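Local coordinates for spore coat polysaccharide biosynthesis protein spsE (Bacillus subtilis, PDB 1VLI), which probably acts as an N-acylneuraminate-9-phosphate synthase-like enzyme in the pathway that makes spore coat polysaccharide, at residues Q114-C122 / P135-Y143; P230-R239 / E271-E280. All blocks are in the same frame, centred on the assembly; numbering follows the deposited sequence.

Contact 1. Residues Q114-C122 / P135-Y143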
loop_
_atom_site.group_PDB
_atom_site.type_symbol
_atom_site.label_atom_id
_atom_site.label_comp_id
_atom_site.label_asym_id
_atom_site.label_seq_id
_atom_site.Cartn_x
_atom_site.Cartn_y
_atom_site.Cartn_z
ATOM N N GLN A 114 12.809 -9.679 -16.848
ATOM C CA GLN A 114 12.908 -8.222 -16.861
ATOM C C GLN A 114 11.664 -7.543 -16.313
ATOM O O GLN A 114 11.150 -6.575 -16.884
ATOM C CB GLN A 114 13.275 -7.707 -18.246
ATOM C CG GLN A 114 14.764 -7.722 -18.490
ATOM C CD GLN A 114 15.106 -8.004 -19.930
ATOM O OE1 GLN A 114 14.601 -7.343 -20.853
ATOM N NE2 GLN A 114 15.970 -8.999 -20.140
ATOM N N VAL A 115 11.166 -8.085 -15.209
ATOM C CA VAL A 115 10.149 -7.391 -14.449
ATOM C C VAL A 115 10.673 -7.125 -13.035
ATOM O O VAL A 115 11.571 -7.831 -12.520
ATOM C CB VAL A 115 8.749 -8.090 -14.493
ATOM C CG1 VAL A 115 8.345 -8.392 -15.912
ATOM C CG2 VAL A 115 8.744 -9.357 -13.708
ATOM N N ILE A 116 10.122 -6.080 -12.432
ATOM C CA ILE A 116 10.595 -5.607 -11.156
ATOM C C ILE A 116 9.677 -6.171 -10.090
ATOM O O ILE A 116 8.468 -5.858 -10.054
ATOM C CB ILE A 116 10.579 -4.056 -11.114
ATOM C CG1 ILE A 116 11.540 -3.460 -12.166
ATOM C CG2 ILE A 116 10.876 -3.542 -9.692
ATOM C CD1 ILE A 116 11.306 -1.951 -12.419
ATOM N N PHE A 117 10.267 -6.975 -9.214
ATOM C CA PHE A 117 9.587 -7.533 -8.075
ATOM C C PHE A 117 9.354 -6.460 -7.038
ATOM O O PHE A 117 10.275 -5.711 -6.680
ATOM C CB PHE A 117 10.429 -8.648 -7.460
ATOM C CG PHE A 117 9.829 -9.249 -6.208
ATOM C CD1 PHE A 117 8.956 -10.343 -6.290
ATOM C CD2 PHE A 117 10.120 -8.720 -4.949
ATOM C CE1 PHE A 117 8.390 -10.895 -5.122
ATOM C CE2 PHE A 117 9.550 -9.259 -3.788
ATOM C CZ PHE A 117 8.694 -10.351 -3.878
ATOM N N LEU A 118 8.109 -6.399 -6.562
ATOM C CA LEU A 118 7.720 -5.501 -5.476
ATOM C C LEU A 118 6.871 -6.206 -4.440
ATOM O O LEU A 118 6.098 -7.112 -4.757
ATOM C CB LEU A 118 6.934 -4.311 -6.018
ATOM C CG LEU A 118 7.659 -3.336 -6.938
ATOM C CD1 LEU A 118 6.618 -2.392 -7.435
ATOM C CD2 LEU A 118 8.749 -2.584 -6.212
ATOM N N SER A 119 7.003 -5.776 -3.195
ATOM C CA SER A 119 6.089 -6.221 -2.152
ATOM C C SER A 119 5.711 -5.063 -1.207
ATOM O O SER A 119 6.191 -3.933 -1.353
ATOM C CB SER A 119 6.729 -7.365 -1.373
ATOM O OG SER A 119 5.735 -8.155 -0.781
ATOM N N THR A 120 4.916 -5.394 -0.197
ATOM C CA THR A 120 4.379 -4.440 0.773
ATOM C C THR A 120 4.905 -4.720 2.168
ATOM O O THR A 120 4.961 -5.886 2.592
ATOM C CB THR A 120 2.845 -4.589 0.799
ATOM O OG1 THR A 120 2.372 -4.464 -0.536
ATOM C CG2 THR A 120 2.182 -3.452 1.523
ATOM N N VAL A 121 5.262 -3.657 2.887
ATOM C CA VAL A 121 5.628 -3.783 4.299
ATOM C C VAL A 121 4.601 -3.138 5.226
ATOM O O VAL A 121 3.934 -2.171 4.851
ATOM C CB VAL A 121 7.055 -3.274 4.587
ATOM C CG1 VAL A 121 8.027 -4.038 3.739
ATOM C CG2 VAL A 121 7.193 -1.816 4.316
ATOM N N CYS A 122 4.473 -3.690 6.429
ATOM C CA CYS A 122 3.521 -3.172 7.414
ATOM C C CYS A 122 4.076 -2.939 8.828
ATOM O O CYS A 122 3.309 -2.611 9.726
ATOM C CB CYS A 122 2.313 -4.112 7.512
ATOM S SG CYS A 122 2.797 -5.838 7.782
ATOM N N PRO A 135 15.307 -4.208 -2.084
ATOM C CA PRO A 135 14.085 -3.909 -2.843
ATOM C C PRO A 135 14.263 -2.669 -3.758
ATOM O O PRO A 135 15.154 -1.855 -3.487
ATOM C CB PRO A 135 13.039 -3.659 -1.734
ATOM C CG PRO A 135 13.798 -3.193 -0.604
ATOM C CD PRO A 135 15.132 -3.963 -0.646
ATOM N N SER A 136 13.469 -2.544 -4.827
ATOM C CA SER A 136 13.485 -1.334 -5.682
ATOM C C SER A 136 12.567 -0.211 -5.160
ATOM O O SER A 136 12.647 0.934 -5.606
ATOM C CB SER A 136 13.081 -1.674 -7.123
ATOM O OG SER A 136 13.882 -2.730 -7.671
ATOM N N ALA A 137 11.701 -0.537 -4.211
ATOM C CA ALA A 137 10.729 0.418 -3.686
ATOM C C ALA A 137 10.025 -0.318 -2.604
ATOM O O ALA A 137 10.038 -1.571 -2.582
ATOM C CB ALA A 137 9.730 0.863 -4.752
ATOM N N PHE A 138 9.465 0.467 -1.686
ATOM C CA PHE A 138 8.639 -0.027 -0.612
ATOM C C PHE A 138 7.230 0.454 -0.919
ATOM O O PHE A 138 7.030 1.594 -1.300
ATOM C CB PHE A 138 9.108 0.537 0.722
ATOM C CG PHE A 138 10.436 0.003 1.180
ATOM C CD1 PHE A 138 10.527 -1.235 1.828
ATOM C CD2 PHE A 138 11.602 0.746 0.990
ATOM C CE1 PHE A 138 11.772 -1.736 2.270
ATOM C CE2 PHE A 138 12.857 0.252 1.432
ATOM C CZ PHE A 138 12.943 -0.995 2.058
ATOM N N LYS A 139 6.279 -0.462 -0.797
ATOM C CA LYS A 139 4.891 -0.218 -1.016
ATOM C C LYS A 139 4.230 -0.224 0.375
ATOM O O LYS A 139 4.548 -1.039 1.207
ATOM C CB LYS A 139 4.303 -1.251 -2.001
ATOM C CG LYS A 139 2.756 -1.154 -2.168
ATOM C CD LYS A 139 2.328 -0.111 -3.200
ATOM C CE LYS A 139 0.817 0.122 -3.209
ATOM N NZ LYS A 139 0.337 0.933 -2.030
ATOM N N ILE A 140 3.363 0.742 0.640
ATOM C CA ILE A 140 2.665 0.842 1.924
ATOM C C ILE A 140 1.164 0.804 1.603
ATOM O O ILE A 140 0.731 1.482 0.701
ATOM C CB ILE A 140 3.016 2.175 2.612
ATOM C CG1 ILE A 140 4.545 2.383 2.742
ATOM C CG2 ILE A 140 2.226 2.340 3.934
ATOM C CD1 ILE A 140 5.217 1.550 3.778
ATOM N N ALA A 141 0.406 -0.025 2.311
ATOM C CA ALA A 141 -1.031 -0.150 2.115
ATOM C C ALA A 141 -1.756 1.069 2.713
ATOM O O ALA A 141 -1.193 1.798 3.568
ATOM C CB ALA A 141 -1.550 -1.454 2.823
ATOM N N SER A 142 -3.024 1.220 2.325
ATOM C CA SER A 142 -3.853 2.338 2.769
ATOM C C SER A 142 -3.964 2.442 4.284
ATOM O O SER A 142 -3.879 3.546 4.829
ATOM C CB SER A 142 -5.258 2.253 2.157
ATOM O OG SER A 142 -5.205 2.356 0.741
ATOM N N TYR A 143 -4.141 1.307 4.968
ATOM C CA TYR A 143 -4.425 1.333 6.419
ATOM C C TYR A 143 -3.205 1.675 7.271
ATOM O O TYR A 143 -3.349 2.046 8.433
ATOM C CB TYR A 143 -5.101 0.042 6.898
ATOM C CG TYR A 143 -6.403 -0.234 6.190
ATOM C CD1 TYR A 143 -7.299 0.813 5.904
ATOM C CD2 TYR A 143 -6.745 -1.528 5.786
ATOM C CE1 TYR A 143 -8.508 0.585 5.236
ATOM C CE2 TYR A 143 -7.964 -1.775 5.115
ATOM C CZ TYR A 143 -8.839 -0.709 4.852
ATOM O OH TYR A 143 -10.034 -0.921 4.204
HETATM O O HOH W 1 11.296 -4.916 -4.193
HETATM O O HOH W 2 9.076 -4.075 -2.776
HETATM O O HOH W 3 1.410 -1.799 4.527
#
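The closing seam of the NeuB TIM barrel runs where Thr120 and Val121 of 114-122 meet Lys139 and Ile140 of strand 138-140. Direct backbone pairing is sparse. Val121 N donates to Lys139 O at 3.2 Å, with a C=O...N angle of 167°, and this accompanies a single beta bridge between Thr120 and Lys139. On either side of it the two segments are joined through water: one molecule links Phe117 O to Ser136 N, a second takes the Ser119 N-H and donates to Ala137 O, and a third connects Val121 O with Ala141 N. The end-to-end directions differ by 44°, in keeping with backbones that meet closely at the bridge and separate toward Leu118 and Ala137.

At the bridge the side chains of Thr120 and Lys139 lie alongside, pointing the same way, with Thr120 OG1 3.7 Å from Lys139 CG. Thr120 CG2, anti to the backbone N, sits 3.4 Å from Lys139 O. Lys139 starts out with CG anti to the backbone N but bends at chi2 and chi4; the fold brings NZ back to Ile140 O at 2.8 Å, 48° out of that carbonyl plane, while Ser164 OG on the adjacent strand gives NZ a second partner. Facing helix 124-131, the side chains of Val121 and Ile140 cross at a slant, Val121 CG2 3.9 Å from Ile140 CD1; CG2 also meets the Phe138 ring obliquely, and Leu130 of the helix packs on both Val121 and Phe138. Farther back, Leu118 CD2 touches the methyl of Ala137 at 3.9 Å. Two parallel strands joined through helix 124-131 form a beta-alpha-beta unit, and because 116-118 and 138-140 are the outermost strands of the otherwise continuous eight-stranded sheet, their water-bridged pairing completes the cylinder of a (beta/alpha)8 barrel.

Contact 2. Residues P230-R239 / E271-E280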
loop_
_atom_site.group_PDB
_atom_site.type_symbol
_atom_site.label_atom_id
_atom_site.label_comp_id
_atom_site.label_asym_id
_atom_site.label_seq_id
_atom_site.Cartn_x
_atom_site.Cartn_y
_atom_site.Cartn_z
ATOM N N PRO A 230 -11.166 -4.253 -17.763
ATOM C CA PRO A 230 -9.723 -4.177 -18.081
ATOM C C PRO A 230 -9.141 -2.789 -18.445
ATOM O O PRO A 230 -7.990 -2.525 -18.070
ATOM C CB PRO A 230 -9.555 -5.180 -19.252
ATOM C CG PRO A 230 -10.764 -6.059 -19.169
ATOM C CD PRO A 230 -11.880 -5.124 -18.723
ATOM N N THR A 231 -9.903 -1.928 -19.146
ATOM C CA THR A 231 -9.365 -0.660 -19.686
ATOM C C THR A 231 -10.067 0.658 -19.291
ATOM O O THR A 231 -9.432 1.721 -19.321
ATOM C CB THR A 231 -9.276 -0.690 -21.235
ATOM O OG1 THR A 231 -10.504 -1.187 -21.786
ATOM C CG2 THR A 231 -8.206 -1.671 -21.741
ATOM N N GLU A 232 -11.353 0.642 -18.958
ATOM C CA GLU A 232 -12.031 1.944 -18.836
ATOM C C GLU A 232 -11.470 2.865 -17.742
ATOM O O GLU A 232 -11.170 4.020 -18.020
ATOM C CB GLU A 232 -13.567 1.840 -18.839
ATOM C CG GLU A 232 -14.252 1.656 -17.497
ATOM C CD GLU A 232 -15.722 2.032 -17.568
ATOM O OE1 GLU A 232 -16.068 2.820 -18.461
ATOM O OE2 GLU A 232 -16.526 1.540 -16.744
ATOM N N ALA A 233 -11.271 2.345 -16.526
ATOM C CA ALA A 233 -10.697 3.168 -15.476
ATOM C C ALA A 233 -9.169 3.351 -15.584
ATOM O O ALA A 233 -8.709 4.478 -15.351
ATOM C CB ALA A 233 -11.112 2.697 -14.097
ATOM N N PRO A 234 -8.375 2.292 -15.891
ATOM C CA PRO A 234 -6.927 2.498 -16.148
ATOM C C PRO A 234 -6.641 3.619 -17.181
ATOM O O PRO A 234 -5.883 4.542 -16.890
ATOM C CB PRO A 234 -6.403 1.096 -16.615
ATOM C CG PRO A 234 -7.360 0.103 -15.952
ATOM C CD PRO A 234 -8.745 0.864 -15.953
ATOM N N CYS A 235 -7.254 3.555 -18.354
ATOM C CA CYS A 235 -7.018 4.549 -19.392
ATOM C C CYS A 235 -7.531 5.952 -19.048
ATOM O O CYS A 235 -6.868 6.945 -19.343
ATOM C CB CYS A 235 -7.649 4.105 -20.703
ATOM S SG CYS A 235 -6.787 2.695 -21.431
ATOM N N ALA A 236 -8.705 6.036 -18.430
ATOM C CA ALA A 236 -9.253 7.338 -18.035
ATOM C C ALA A 236 -8.295 7.972 -17.026
ATOM O O ALA A 236 -7.953 9.130 -17.144
ATOM C CB ALA A 236 -10.635 7.180 -17.465
ATOM N N ALA A 237 -7.812 7.183 -16.073
ATOM C CA ALA A 237 -6.828 7.649 -15.084
ATOM C C ALA A 237 -5.566 8.205 -15.748
ATOM O O ALA A 237 -5.101 9.301 -15.380
ATOM C CB ALA A 237 -6.466 6.532 -14.129
ATOM N N VAL A 238 -5.017 7.440 -16.708
ATOM C CA VAL A 238 -3.810 7.825 -17.426
ATOM C C VAL A 238 -4.041 9.146 -18.141
ATOM O O VAL A 238 -3.201 10.050 -18.085
ATOM C CB VAL A 238 -3.377 6.718 -18.436
ATOM C CG1 VAL A 238 -2.400 7.247 -19.510
ATOM C CG2 VAL A 238 -2.773 5.555 -17.692
ATOM N N ARG A 239 -5.192 9.293 -18.784
ATOM C CA ARG A 239 -5.434 10.550 -19.483
ATOM C C ARG A 239 -5.858 11.707 -18.565
ATOM O O ARG A 239 -6.014 12.818 -19.029
ATOM C CB ARG A 239 -6.233 10.376 -20.788
ATOM C CG ARG A 239 -7.732 10.500 -20.754
ATOM C CD ARG A 239 -8.390 10.052 -22.091
ATOM N NE ARG A 239 -8.835 8.669 -21.965
ATOM C CZ ARG A 239 -10.060 8.285 -21.579
ATOM N NH1 ARG A 239 -11.031 9.196 -21.329
ATOM N NH2 ARG A 239 -10.311 6.970 -21.452
ATOM N N GLU A 271 -4.191 -6.620 -22.533
ATOM C CA GLU A 271 -5.174 -5.706 -23.082
ATOM C C GLU A 271 -5.126 -4.345 -22.363
ATOM O O GLU A 271 -5.078 -3.304 -23.027
ATOM C CB GLU A 271 -6.549 -6.358 -22.976
ATOM C CG GLU A 271 -7.719 -5.557 -23.505
ATOM C CD GLU A 271 -9.039 -6.296 -23.341
ATOM O OE1 GLU A 271 -9.024 -7.555 -23.324
ATOM O OE2 GLU A 271 -10.098 -5.615 -23.241
HETATM N N MSE A 272 -5.122 -4.362 -21.022
HETATM C CA MSE A 272 -4.957 -3.148 -20.218
HETATM C C MSE A 272 -3.699 -2.383 -20.586
HETATM O O MSE A 272 -3.758 -1.177 -20.834
HETATM C CB MSE A 272 -4.919 -3.443 -18.730
HETATM C CG MSE A 272 -4.955 -2.142 -17.894
HETATM SE SE MSE A 272 -4.581 -2.430 -16.017
HETATM C CE MSE A 272 -2.547 -3.040 -16.130
ATOM N N VAL A 273 -2.568 -3.088 -20.595
ATOM C CA VAL A 273 -1.258 -2.522 -20.950
ATOM C C VAL A 273 -1.289 -1.852 -22.324
ATOM O O VAL A 273 -0.831 -0.713 -22.471
ATOM C CB VAL A 273 -0.115 -3.592 -20.861
ATOM C CG1 VAL A 273 1.213 -3.019 -21.349
ATOM C CG2 VAL A 273 0.032 -4.128 -19.396
ATOM N N ASP A 274 -1.845 -2.547 -23.318
ATOM C CA ASP A 274 -1.986 -1.991 -24.647
ATOM C C ASP A 274 -2.918 -0.754 -24.624
ATOM O O ASP A 274 -2.640 0.262 -25.266
ATOM C CB ASP A 274 -2.499 -3.055 -25.633
ATOM C CG ASP A 274 -1.495 -4.221 -25.861
ATOM O OD1 ASP A 274 -0.305 -4.117 -25.473
ATOM O OD2 ASP A 274 -1.825 -5.293 -26.439
ATOM N N GLY A 275 -4.020 -0.840 -23.890
ATOM C CA GLY A 275 -4.853 0.341 -23.654
ATOM C C GLY A 275 -4.061 1.543 -23.131
ATOM O O GLY A 275 -4.103 2.630 -23.727
ATOM N N ILE A 276 -3.333 1.337 -22.027
ATOM C CA ILE A 276 -2.521 2.394 -21.399
ATOM C C ILE A 276 -1.505 2.982 -22.376
ATOM O O ILE A 276 -1.350 4.204 -22.447
ATOM C CB ILE A 276 -1.790 1.864 -20.127
ATOM C CG1 ILE A 276 -2.749 1.784 -18.949
ATOM C CG2 ILE A 276 -0.627 2.770 -19.733
ATOM C CD1 ILE A 276 -2.434 0.648 -17.996
ATOM N N ARG A 277 -0.826 2.117 -23.120
ATOM C CA ARG A 277 0.292 2.537 -23.930
ATOM C C ARG A 277 -0.178 3.301 -25.148
ATOM O O ARG A 277 0.524 4.183 -25.640
ATOM C CB ARG A 277 1.128 1.319 -24.336
ATOM C CG ARG A 277 1.887 0.678 -23.161
ATOM C CD ARG A 277 3.078 1.488 -22.658
ATOM N NE ARG A 277 3.751 0.822 -21.539
ATOM C CZ ARG A 277 3.936 1.354 -20.333
ATOM N NH1 ARG A 277 3.513 2.593 -20.057
ATOM N NH2 ARG A 277 4.553 0.657 -19.396
ATOM N N LYS A 278 -1.369 2.951 -25.630
ATOM C CA LYS A 278 -1.990 3.623 -26.760
ATOM C C LYS A 278 -2.449 4.997 -26.315
ATOM O O LYS A 278 -2.219 5.988 -27.023
ATOM C CB LYS A 278 -3.176 2.800 -27.281
ATOM C CG LYS A 278 -4.094 3.521 -28.285
ATOM C CD LYS A 278 -5.322 2.655 -28.533
ATOM C CE LYS A 278 -5.726 2.725 -29.975
ATOM N NZ LYS A 278 -4.808 1.816 -30.736
ATOM N N THR A 279 -3.097 5.045 -25.151
ATOM C CA THR A 279 -3.575 6.278 -24.570
ATOM C C THR A 279 -2.405 7.227 -24.391
ATOM O O THR A 279 -2.567 8.435 -24.569
ATOM C CB THR A 279 -4.220 5.994 -23.214
ATOM O OG1 THR A 279 -5.362 5.157 -23.413
ATOM C CG2 THR A 279 -4.795 7.270 -22.570
ATOM N N GLU A 280 -1.220 6.687 -24.069
ATOM C CA GLU A 280 -0.053 7.547 -23.805
ATOM C C GLU A 280 0.418 8.215 -25.076
ATOM O O GLU A 280 0.734 9.410 -25.071
ATOM C CB GLU A 280 1.108 6.762 -23.203
ATOM C CG GLU A 280 1.084 6.596 -21.686
ATOM C CD GLU A 280 2.152 5.617 -21.207
ATOM O OE1 GLU A 280 2.056 4.415 -21.523
ATOM O OE2 GLU A 280 3.092 6.047 -20.506
#
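Helix 232-239 and the 271-280 part of its neighbour run side by side in the same direction, their axes 8.9 Å apart at closest approach and crossing at -24°, with Cys235 CA 5.4 Å from Ile276 CA. Gly275, lacking a side chain, makes this closeness possible: Cys235 SG lies 3.4 Å from Gly275 C, and Thr231 CG2 reaches across to the backbone of Glu271 and Met272. Next to it, the ring of Pro234 crosses the selenomethionine Met272 at about a right angle, its CG 3.8 Å from SE. Val238 splits its methyls: CG2 goes to Ile276 CG1 at 4.0 Å, whereas CG1, anti to the backbone N (chi1 162°), meets Thr279 CG2 at 3.9 Å.

Thr279 uses both branches. Its OG1 donates to Gly275 O at 2.8 Å from 41° out of the carbonyl plane, so that this oxygen, which also takes the Thr279 N-H, is gripped twice; its CG2 faces Val238 and Arg239 CB. With an alanine here, Gly275 O would probably be left with the backbone N-H alone, and a gap is likely to open between Val238 CG1 and Arg239 CB where the methyl had been.

Most of the contact is van der Waals packing of side chains on each other and on backbone. Inward, helix 232-239 lies on strands 220-225 and 244-248 through Ala233, Ala237 and Val238, while Met272, Val273 and Ile276 cover Ile31 of strand 30-36, and the salt-bridged pair Arg277 and Glu280 reaches the backbone of Val29, just before that strand.

In the fold
The two contacts sample different layers of one barrel. Contact 1 joins strands in its wall, with its centre 8 Å from the centre of the chain, whereas contact 2 packs two successive helices of the outer ring, 21 Å from it. Their centres are 22 Å apart and their nearest atoms about 10 Å, so neither touches the other. The bound zinc, held by His226 and His248, offers a common reference: the side chain of Lys139 in contact 1 is about 8 Å from it, that of Met272 in contact 2 about 12 Å. His248 ends strand 244-248 and His226 directly follows strand 220-225, the two strands that helix 232-239 covers.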